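Local coordinates for protein porin (PDB 3PRN) that forms homotrimeric outer-membrane channels that let small hydrophilic solutes, up to about 0.6 kDa, diffuse passively through the membrane, at residues I175-A180 with V196-K201; G209-D214 with T225-Y230; G221-L226 with Y240-D245. The protein carries 1 engineered substitution. All coordinates share one frame; numbering follows the deposited sequence.

Contact 1. Residues I175-A180 with V196-K201; sequences ISLAAA and VGAAYK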
loop_
_atom_site.group_PDB
_atom_site.type_symbol
_atom_site.label_atom_id
_atom_site.label_comp_id
_atom_site.label_asym_id
_atom_site.label_seq_id
_atom_site.Cartn_x
_atom_site.Cartn_y
_atom_site.Cartn_z
ATOM N N ILE A 175 35.407 -20.762 -12.439
ATOM C CA ILE A 175 34.699 -20.624 -13.694
ATOM C C ILE A 175 33.188 -20.644 -13.479
ATOM O O ILE A 175 32.715 -21.393 -12.635
ATOM C CB ILE A 175 35.060 -21.793 -14.628
ATOM C CG1 ILE A 175 36.552 -21.667 -15.009
ATOM C CG2 ILE A 175 34.203 -21.871 -15.859
ATOM C CD1 ILE A 175 37.168 -23.071 -15.191
ATOM N N SER A 176 32.436 -19.915 -14.303
ATOM C CA SER A 176 30.991 -19.988 -14.318
ATOM C C SER A 176 30.523 -19.959 -15.781
ATOM O O SER A 176 31.085 -19.251 -16.592
ATOM C CB SER A 176 30.254 -18.866 -13.589
ATOM O OG SER A 176 30.868 -18.470 -12.396
ATOM N N LEU A 177 29.517 -20.775 -16.020
ATOM C CA LEU A 177 28.891 -20.884 -17.310
ATOM C C LEU A 177 27.361 -20.718 -17.144
ATOM O O LEU A 177 26.829 -21.149 -16.154
ATOM C CB LEU A 177 29.111 -22.255 -17.923
ATOM C CG LEU A 177 30.594 -22.640 -18.124
ATOM C CD1 LEU A 177 30.617 -24.142 -18.417
ATOM C CD2 LEU A 177 31.214 -21.861 -19.264
ATOM N N ALA A 178 26.721 -20.157 -18.169
ATOM C CA ALA A 178 25.276 -19.942 -18.081
ATOM C C ALA A 178 24.722 -19.899 -19.500
ATOM O O ALA A 178 25.412 -19.466 -20.417
ATOM C CB ALA A 178 24.990 -18.628 -17.349
ATOM N N ALA A 179 23.501 -20.341 -19.660
ATOM C CA ALA A 179 22.875 -20.308 -20.988
ATOM C C ALA A 179 21.365 -20.191 -20.760
ATOM O O ALA A 179 20.845 -20.672 -19.722
ATOM C CB ALA A 179 23.238 -21.605 -21.704
ATOM N N ALA A 180 20.696 -19.612 -21.718
ATOM C CA ALA A 180 19.256 -19.429 -21.628
ATOM C C ALA A 180 18.684 -19.355 -23.036
ATOM O O ALA A 180 19.340 -18.814 -23.927
ATOM C CB ALA A 180 18.935 -18.146 -20.879
ATOM N N VAL A 196 24.431 -17.010 -23.972
ATOM C CA VAL A 196 25.432 -17.960 -23.495
ATOM C C VAL A 196 26.519 -17.078 -22.870
ATOM O O VAL A 196 26.851 -16.059 -23.488
ATOM C CB VAL A 196 26.088 -18.763 -24.641
ATOM C CG1 VAL A 196 27.172 -19.623 -24.027
ATOM C CG2 VAL A 196 25.053 -19.659 -25.331
ATOM N N GLY A 197 26.942 -17.408 -21.673
ATOM C CA GLY A 197 27.972 -16.587 -21.067
ATOM C C GLY A 197 28.951 -17.422 -20.272
ATOM O O GLY A 197 28.672 -18.535 -19.821
ATOM N N ALA A 198 30.087 -16.831 -19.979
ATOM C CA ALA A 198 31.076 -17.491 -19.131
ATOM C C ALA A 198 31.888 -16.415 -18.451
ATOM O O ALA A 198 31.971 -15.272 -18.941
ATOM C CB ALA A 198 31.928 -18.353 -20.053
ATOM N N ALA A 199 32.439 -16.733 -17.298
ATOM C CA ALA A 199 33.222 -15.849 -16.475
ATOM C C ALA A 199 34.338 -16.646 -15.763
ATOM O O ALA A 199 34.197 -17.820 -15.401
ATOM C CB ALA A 199 32.365 -15.161 -15.410
ATOM N N TYR A 200 35.416 -15.929 -15.527
ATOM C CA TYR A 200 36.591 -16.522 -14.892
ATOM C C TYR A 200 37.032 -15.641 -13.746
ATOM O O TYR A 200 37.302 -14.466 -14.013
ATOM C CB TYR A 200 37.713 -16.594 -15.975
ATOM C CG TYR A 200 38.979 -17.233 -15.459
ATOM C CD1 TYR A 200 38.958 -18.526 -14.930
ATOM C CD2 TYR A 200 40.199 -16.560 -15.472
ATOM C CE1 TYR A 200 40.104 -19.122 -14.417
ATOM C CE2 TYR A 200 41.361 -17.156 -14.991
ATOM C CZ TYR A 200 41.300 -18.427 -14.449
ATOM O OH TYR A 200 42.442 -19.036 -13.966
ATOM N N LYS A 201 37.087 -16.169 -12.526
ATOM C CA LYS A 201 37.550 -15.363 -11.385
ATOM C C LYS A 201 39.090 -15.487 -11.359
ATOM O O LYS A 201 39.611 -16.463 -10.858
ATOM C CB LYS A 201 37.001 -15.770 -10.056
ATOM C CG LYS A 201 35.475 -15.848 -9.947
ATOM C CD LYS A 201 35.130 -16.119 -8.483
ATOM C CE LYS A 201 33.682 -16.527 -8.254
ATOM N NZ LYS A 201 33.423 -16.538 -6.754
#
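Ile175 meets Tyr200, and Leu177 meets Ala198, on one face of an antiparallel strand pair in which alternation of side chains gives the two faces different characters. The first pair touches where CG1 of Ile175 comes to the edge of the phenol ring, near its plane, 4.0 Å from CD1 of Tyr200. CG of Tyr200 stands anti to the backbone N (chi1 -178°), from which the ring extends, and the two side chains cross obliquely. Farther along, CD2 of Leu177 reaches across to CB of Ala198 at 3.7 Å, while Ala179 and Val196 make a looser approach at 4.5 Å between CB and CG2. This face looks outward, probably to lipid.

The opposite face carries only small groups: Ser176 beside Ala199, and Ala178 beside Gly197. These are the hydrogen-bonded pairs that set the register. N of Ser176 lies 2.9 Å from O of Ala199, N of Gly197 lies 2.9 Å from O of Ala178, and each pair closes with the reciprocal bond. Between them, CA of Ala198 comes within 3.1 Å of O of Ser176, a CA-H...O contact.

Outside the pair, Leu94 packs on the small-residue face, and Ser171 bonds to OG of Ser176. In the closed barrel, strand 163-171 flanks strand 175-183, and strand 206-214 flanks strand 193-200.

Contact 2. Residues G209-D214 with T225-Y230; sequences GLNWYD and TLYGNY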
loop_
_atom_site.group_PDB
_atom_site.type_symbol
_atom_site.label_atom_id
_atom_site.label_comp_id
_atom_site.label_asym_id
_atom_site.label_seq_id
_atom_site.Cartn_x
_atom_site.Cartn_y
_atom_site.Cartn_z
ATOM N N GLY A 209 34.496 -11.624 -17.913
ATOM C CA GLY A 209 33.480 -12.461 -18.510
ATOM C C GLY A 209 33.112 -11.956 -19.915
ATOM O O GLY A 209 33.461 -10.883 -20.393
ATOM N N LEU A 210 32.380 -12.807 -20.581
ATOM C CA LEU A 210 31.922 -12.639 -21.926
ATOM C C LEU A 210 30.520 -13.203 -22.040
ATOM O O LEU A 210 30.330 -14.395 -21.849
ATOM C CB LEU A 210 32.882 -13.433 -22.843
ATOM C CG LEU A 210 32.658 -13.329 -24.334
ATOM C CD1 LEU A 210 33.070 -11.947 -24.827
ATOM C CD2 LEU A 210 33.565 -14.376 -25.020
ATOM N N ASN A 211 29.581 -12.371 -22.448
ATOM C CA ASN A 211 28.220 -12.783 -22.694
ATOM C C ASN A 211 27.901 -12.557 -24.179
ATOM O O ASN A 211 28.287 -11.502 -24.726
ATOM C CB ASN A 211 27.246 -11.895 -21.883
ATOM C CG ASN A 211 27.369 -12.142 -20.391
ATOM O OD1 ASN A 211 27.772 -13.229 -19.943
ATOM N ND2 ASN A 211 27.031 -11.138 -19.569
ATOM N N TRP A 212 27.224 -13.492 -24.775
ATOM C CA TRP A 212 26.799 -13.436 -26.154
ATOM C C TRP A 212 25.286 -13.539 -26.207
ATOM O O TRP A 212 24.728 -14.400 -25.491
ATOM C CB TRP A 212 27.445 -14.663 -26.906
ATOM C CG TRP A 212 26.874 -14.761 -28.299
ATOM C CD1 TRP A 212 27.241 -14.022 -29.407
ATOM C CD2 TRP A 212 25.759 -15.574 -28.717
ATOM N NE1 TRP A 212 26.424 -14.344 -30.479
ATOM C CE2 TRP A 212 25.505 -15.290 -30.069
ATOM C CE3 TRP A 212 24.946 -16.499 -28.056
ATOM C CZ2 TRP A 212 24.502 -15.939 -30.788
ATOM C CZ3 TRP A 212 23.929 -17.119 -28.763
ATOM C CH2 TRP A 212 23.726 -16.845 -30.120
ATOM N N TYR A 213 24.599 -12.747 -27.025
ATOM C CA TYR A 213 23.162 -12.904 -27.155
ATOM C C TYR A 213 22.712 -12.987 -28.622
ATOM O O TYR A 213 23.256 -12.266 -29.493
ATOM C CB TYR A 213 22.433 -11.609 -26.645
ATOM C CG TYR A 213 22.732 -11.392 -25.165
ATOM C CD1 TYR A 213 21.965 -12.066 -24.196
ATOM C CD2 TYR A 213 23.729 -10.572 -24.777
ATOM C CE1 TYR A 213 22.271 -11.890 -22.846
ATOM C CE2 TYR A 213 24.029 -10.382 -23.437
ATOM C CZ TYR A 213 23.300 -11.066 -22.470
ATOM O OH TYR A 213 23.625 -10.842 -21.169
ATOM N N ASP A 214 21.614 -13.658 -28.799
ATOM C CA ASP A 214 20.796 -13.601 -29.989
ATOM C C ASP A 214 19.535 -12.836 -29.510
ATOM O O ASP A 214 18.841 -13.362 -28.634
ATOM C CB ASP A 214 20.400 -14.972 -30.463
ATOM C CG ASP A 214 19.479 -14.914 -31.672
ATOM O OD1 ASP A 214 18.645 -13.996 -31.858
ATOM O OD2 ASP A 214 19.610 -15.870 -32.487
ATOM N N THR A 225 29.197 -8.916 -25.207
ATOM C CA THR A 225 29.593 -7.989 -24.145
ATOM C C THR A 225 30.768 -8.651 -23.406
ATOM O O THR A 225 30.654 -9.817 -23.021
ATOM C CB THR A 225 28.414 -7.808 -23.124
ATOM O OG1 THR A 225 27.362 -7.183 -23.868
ATOM C CG2 THR A 225 28.826 -6.948 -21.958
ATOM N N LEU A 226 31.804 -7.870 -23.284
ATOM C CA LEU A 226 33.007 -8.246 -22.557
ATOM C C LEU A 226 33.117 -7.313 -21.356
ATOM O O LEU A 226 33.071 -6.085 -21.472
ATOM C CB LEU A 226 34.229 -8.144 -23.493
ATOM C CG LEU A 226 35.566 -8.164 -22.744
ATOM C CD1 LEU A 226 35.809 -9.589 -22.273
ATOM C CD2 LEU A 226 36.674 -7.669 -23.686
ATOM N N TYR A 227 33.219 -7.925 -20.154
ATOM C CA TYR A 227 33.301 -7.070 -18.973
ATOM C C TYR A 227 34.266 -7.611 -17.940
ATOM O O TYR A 227 34.666 -8.774 -17.975
ATOM C CB TYR A 227 31.898 -6.958 -18.285
ATOM C CG TYR A 227 31.455 -8.277 -17.666
ATOM C CD1 TYR A 227 30.874 -9.230 -18.490
ATOM C CD2 TYR A 227 31.642 -8.612 -16.334
ATOM C CE1 TYR A 227 30.436 -10.453 -18.028
ATOM C CE2 TYR A 227 31.226 -9.849 -15.844
ATOM C CZ TYR A 227 30.633 -10.757 -16.684
ATOM O OH TYR A 227 30.227 -12.027 -16.267
ATOM N N GLY A 228 34.588 -6.747 -16.989
ATOM C CA GLY A 228 35.479 -7.178 -15.920
ATOM C C GLY A 228 35.329 -6.292 -14.696
ATOM O O GLY A 228 34.842 -5.155 -14.777
ATOM N N ASN A 229 35.777 -6.808 -13.557
ATOM C CA ASN A 229 35.710 -5.994 -12.345
ATOM C C ASN A 229 36.869 -6.433 -11.424
ATOM O O ASN A 229 37.339 -7.577 -11.514
ATOM C CB ASN A 229 34.400 -6.050 -11.599
ATOM C CG ASN A 229 33.930 -7.483 -11.428
ATOM O OD1 ASN A 229 32.998 -7.889 -12.148
ATOM N ND2 ASN A 229 34.581 -8.234 -10.552
ATOM N N TYR A 230 37.276 -5.492 -10.606
ATOM C CA TYR A 230 38.384 -5.760 -9.697
ATOM C C TYR A 230 38.193 -5.038 -8.371
ATOM O O TYR A 230 37.927 -3.839 -8.373
ATOM C CB TYR A 230 39.639 -5.261 -10.445
ATOM C CG TYR A 230 40.897 -5.846 -9.848
ATOM C CD1 TYR A 230 41.323 -7.118 -10.219
ATOM C CD2 TYR A 230 41.632 -5.120 -8.915
ATOM C CE1 TYR A 230 42.474 -7.666 -9.673
ATOM C CE2 TYR A 230 42.788 -5.666 -8.358
ATOM C CZ TYR A 230 43.194 -6.928 -8.745
ATOM O OH TYR A 230 44.351 -7.467 -8.200
HETATM O O HOH W 1 29.720 -13.767 -18.062
#
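Gly209 and Tyr227 face each other in the beta hairpin of strands 206-214 and 223-232, two neighbouring staves of the porin barrel, as a cross-strand pair in the arrangement called aromatic rescue of glycine. CG of Tyr227 takes the crowded position between its own backbone N and carbonyl carbon (chi1 68°). The ring spreads over Gly209: CA of Gly209 lies 4.0 Å from the centroid of the Tyr227 ring in a CH-pi contact, and N of Gly209 stands 4.1 Å above the plane of that ring, over its centre. A side chain on Gly209 would run into the phenol oxygen. Beneath the ring the pair is held by two backbone bonds, one of them from N of Gly209 to O of Tyr227 at 2.9 Å; Asn211 and Thr225 form a second such pair.

The phenol end is hydrogen-bonded to a water. OH of Tyr227 donates to this water, 2.6 Å away and lying in the ring plane at its edge, and the water donates in turn to OD1 of Asn211 at 2.8 Å. The amide of Asn211 is turned 44° from the ring, with ND2 bonded to O of Leu94; Thr225 OG1 bonds to O of Gly108. On the sheet face that carries Leu210 and Leu226, CD1 of Leu210 touches CB of Leu226 at 4.2 Å, and CD1 of Leu226 sits 3.3 Å from O of Gly209.

An alanine in place of Tyr227 would probably leave Gly209 without its aromatic cover and the water without its phenol donor, freeing that water to shift. The relay from phenol through water to amide thus gives OD1 of Asn211 a donor, while ND2 ties the same side chain to Leu94, so both ends of this buried amide are engaged.

Contact 3. Residues G221-L226 with Y240-D245; sequences GDQVTL and YVSDID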
loop_
_atom_site.group_PDB
_atom_site.type_symbol
_atom_site.label_atom_id
_atom_site.label_comp_id
_atom_site.label_asym_id
_atom_site.label_seq_id
_atom_site.Cartn_x
_atom_site.Cartn_y
_atom_site.Cartn_z
ATOM N N GLY A 221 20.215 -7.025 -33.395
ATOM C CA GLY A 221 20.838 -8.229 -33.938
ATOM C C GLY A 221 21.646 -8.898 -32.830
ATOM O O GLY A 221 21.440 -8.627 -31.611
ATOM N N ASP A 222 22.595 -9.757 -33.146
ATOM C CA ASP A 222 23.431 -10.421 -32.183
ATOM C C ASP A 222 24.329 -9.437 -31.448
ATOM O O ASP A 222 24.609 -8.321 -31.913
ATOM C CB ASP A 222 24.243 -11.546 -32.815
ATOM C CG ASP A 222 23.330 -12.638 -33.382
ATOM O OD1 ASP A 222 22.073 -12.558 -33.385
ATOM O OD2 ASP A 222 23.907 -13.652 -33.856
ATOM N N GLN A 223 24.769 -9.874 -30.269
ATOM C CA GLN A 223 25.499 -8.945 -29.411
ATOM C C GLN A 223 26.527 -9.661 -28.588
ATOM O O GLN A 223 26.357 -10.768 -28.084
ATOM C CB GLN A 223 24.388 -8.318 -28.486
ATOM C CG GLN A 223 24.943 -7.499 -27.322
ATOM C CD GLN A 223 23.854 -6.835 -26.493
ATOM O OE1 GLN A 223 22.674 -7.170 -26.551
ATOM N NE2 GLN A 223 24.251 -5.848 -25.671
ATOM N N VAL A 224 27.623 -8.966 -28.320
ATOM C CA VAL A 224 28.643 -9.563 -27.459
ATOM C C VAL A 224 29.050 -8.499 -26.457
ATOM O O VAL A 224 29.185 -7.324 -26.808
ATOM C CB VAL A 224 29.851 -9.881 -28.385
ATOM C CG1 VAL A 224 31.110 -10.118 -27.579
ATOM C CG2 VAL A 224 29.490 -11.094 -29.240
ATOM N N THR A 225 29.197 -8.916 -25.207
ATOM C CA THR A 225 29.593 -7.989 -24.145
ATOM C C THR A 225 30.768 -8.651 -23.406
ATOM O O THR A 225 30.654 -9.817 -23.021
ATOM C CB THR A 225 28.414 -7.808 -23.124
ATOM O OG1 THR A 225 27.362 -7.183 -23.868
ATOM C CG2 THR A 225 28.826 -6.948 -21.958
ATOM N N LEU A 226 31.804 -7.870 -23.284
ATOM C CA LEU A 226 33.007 -8.246 -22.557
ATOM C C LEU A 226 33.117 -7.313 -21.356
ATOM O O LEU A 226 33.071 -6.085 -21.472
ATOM C CB LEU A 226 34.229 -8.144 -23.493
ATOM C CG LEU A 226 35.566 -8.164 -22.744
ATOM C CD1 LEU A 226 35.809 -9.589 -22.273
ATOM C CD2 LEU A 226 36.674 -7.669 -23.686
ATOM N N TYR A 240 33.199 -2.438 -19.151
ATOM C CA TYR A 240 32.647 -3.311 -20.162
ATOM C C TYR A 240 32.767 -2.657 -21.546
ATOM O O TYR A 240 32.875 -1.428 -21.604
ATOM C CB TYR A 240 31.151 -3.694 -19.965
ATOM C CG TYR A 240 30.185 -2.539 -20.123
ATOM C CD1 TYR A 240 29.658 -2.269 -21.403
ATOM C CD2 TYR A 240 29.761 -1.764 -19.060
ATOM C CE1 TYR A 240 28.759 -1.233 -21.600
ATOM C CE2 TYR A 240 28.837 -0.714 -19.267
ATOM C CZ TYR A 240 28.345 -0.457 -20.520
ATOM O OH TYR A 240 27.451 0.570 -20.805
ATOM N N VAL A 241 32.680 -3.483 -22.579
ATOM C CA VAL A 241 32.632 -3.000 -23.931
ATOM C C VAL A 241 31.534 -3.884 -24.553
ATOM O O VAL A 241 31.497 -5.060 -24.149
ATOM C CB VAL A 241 33.944 -3.240 -24.710
ATOM C CG1 VAL A 241 33.875 -2.617 -26.089
ATOM C CG2 VAL A 241 35.128 -2.710 -23.911
ATOM N N SER A 242 30.720 -3.340 -25.429
ATOM C CA SER A 242 29.679 -4.194 -26.041
ATOM C C SER A 242 29.510 -3.746 -27.503
ATOM O O SER A 242 29.594 -2.543 -27.772
ATOM C CB SER A 242 28.344 -4.097 -25.274
ATOM O OG SER A 242 27.329 -4.991 -25.701
ATOM N N ASP A 243 29.256 -4.672 -28.369
ATOM C CA ASP A 243 28.990 -4.546 -29.764
ATOM C C ASP A 243 27.695 -5.255 -30.186
ATOM O O ASP A 243 27.413 -6.407 -29.803
ATOM C CB ASP A 243 30.085 -5.167 -30.677
ATOM C CG ASP A 243 31.315 -4.276 -30.613
ATOM O OD1 ASP A 243 31.256 -3.077 -31.091
ATOM O OD2 ASP A 243 32.385 -4.703 -30.050
ATOM N N ILE A 244 26.931 -4.573 -31.027
ATOM C CA ILE A 244 25.742 -5.175 -31.605
ATOM C C ILE A 244 25.947 -5.234 -33.124
ATOM O O ILE A 244 26.808 -4.502 -33.647
ATOM C CB ILE A 244 24.459 -4.418 -31.230
ATOM C CG1 ILE A 244 24.493 -2.938 -31.619
ATOM C CG2 ILE A 244 24.267 -4.518 -29.681
ATOM C CD1 ILE A 244 23.199 -2.185 -31.396
ATOM N N ASP A 245 25.186 -6.043 -33.813
ATOM C CA ASP A 245 25.203 -6.171 -35.248
ATOM C C ASP A 245 24.489 -5.037 -35.983
ATOM O O ASP A 245 24.683 -4.979 -37.221
ATOM C CB ASP A 245 24.484 -7.459 -35.746
ATOM C CG ASP A 245 25.391 -8.660 -35.660
ATOM O OD1 ASP A 245 26.637 -8.556 -35.594
ATOM O OD2 ASP A 245 24.845 -9.800 -35.611
#
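Gln223 and Thr225 converge from the facing strand on the hydroxyl of Ser242, on the buried face of the beta hairpin of strands 223-232 and 235-244. With OG anti to the backbone N (chi1 -173°), Ser242 presents its oxygen to the opposite strand. Gln223, extended beyond CG, brings NE2 to OG of Ser242 at 3.2 Å in an almost straight bond of 176°, the serine oxygen lying in the amide plane. OG1 of Thr225, also hydrogen-bonded to O of Gly108, lies 2.9 Å from OG of Ser242, and O of Val224 lies 3.2 Å from that OG. CG2 of Ile244 lies slantwise against the glutamine stem, 3.9 Å from CG of Gln223.

Just beyond the strand ends, at the open end of the hairpin, Asp222 and Asp245 lie side by side and point the same way, their carboxylate planes 29° apart. N of Asp245 bonds to O of Asp222 at 3.0 Å, and a weak bond of 3.3 Å runs from N of Asp222 to OD2 of Asp245.

The glutamine amide has further partners: NE2 also bonds to O of Asp109, and OE1 to N of Gln111 and to ND2 of Asn215, which follows strand 206-214. Through Asp109 and Gln111 it joins the barrel wall to the long chain segment between strands 78-83 and 131-138. OD2 of Asp222 is only 4.3 Å from OD2 of Asp245; if both are ionised they would probably repel, which might raise the proton affinity of one.

How the contacts relate
The three contacts follow one another around the barrel wall. Contacts 1 and 2 have centres about 9 Å apart and are sewn together by backbone bonds such as that between O of Ala198 and N of Leu210, 3.0 Å; CB of Ala199 also packs 3.9 Å from OH of Tyr227. Contacts 2 and 3, about 8 Å apart between centres, share Thr225 and Leu226, each pairing with both neighbours of strand 223-232. Contacts 1 and 3 do not touch, their nearest atoms being about 7 Å apart. All three place side chains against the segment between strands 78-83 and 131-138, consistent with the porin loop that narrows the channel.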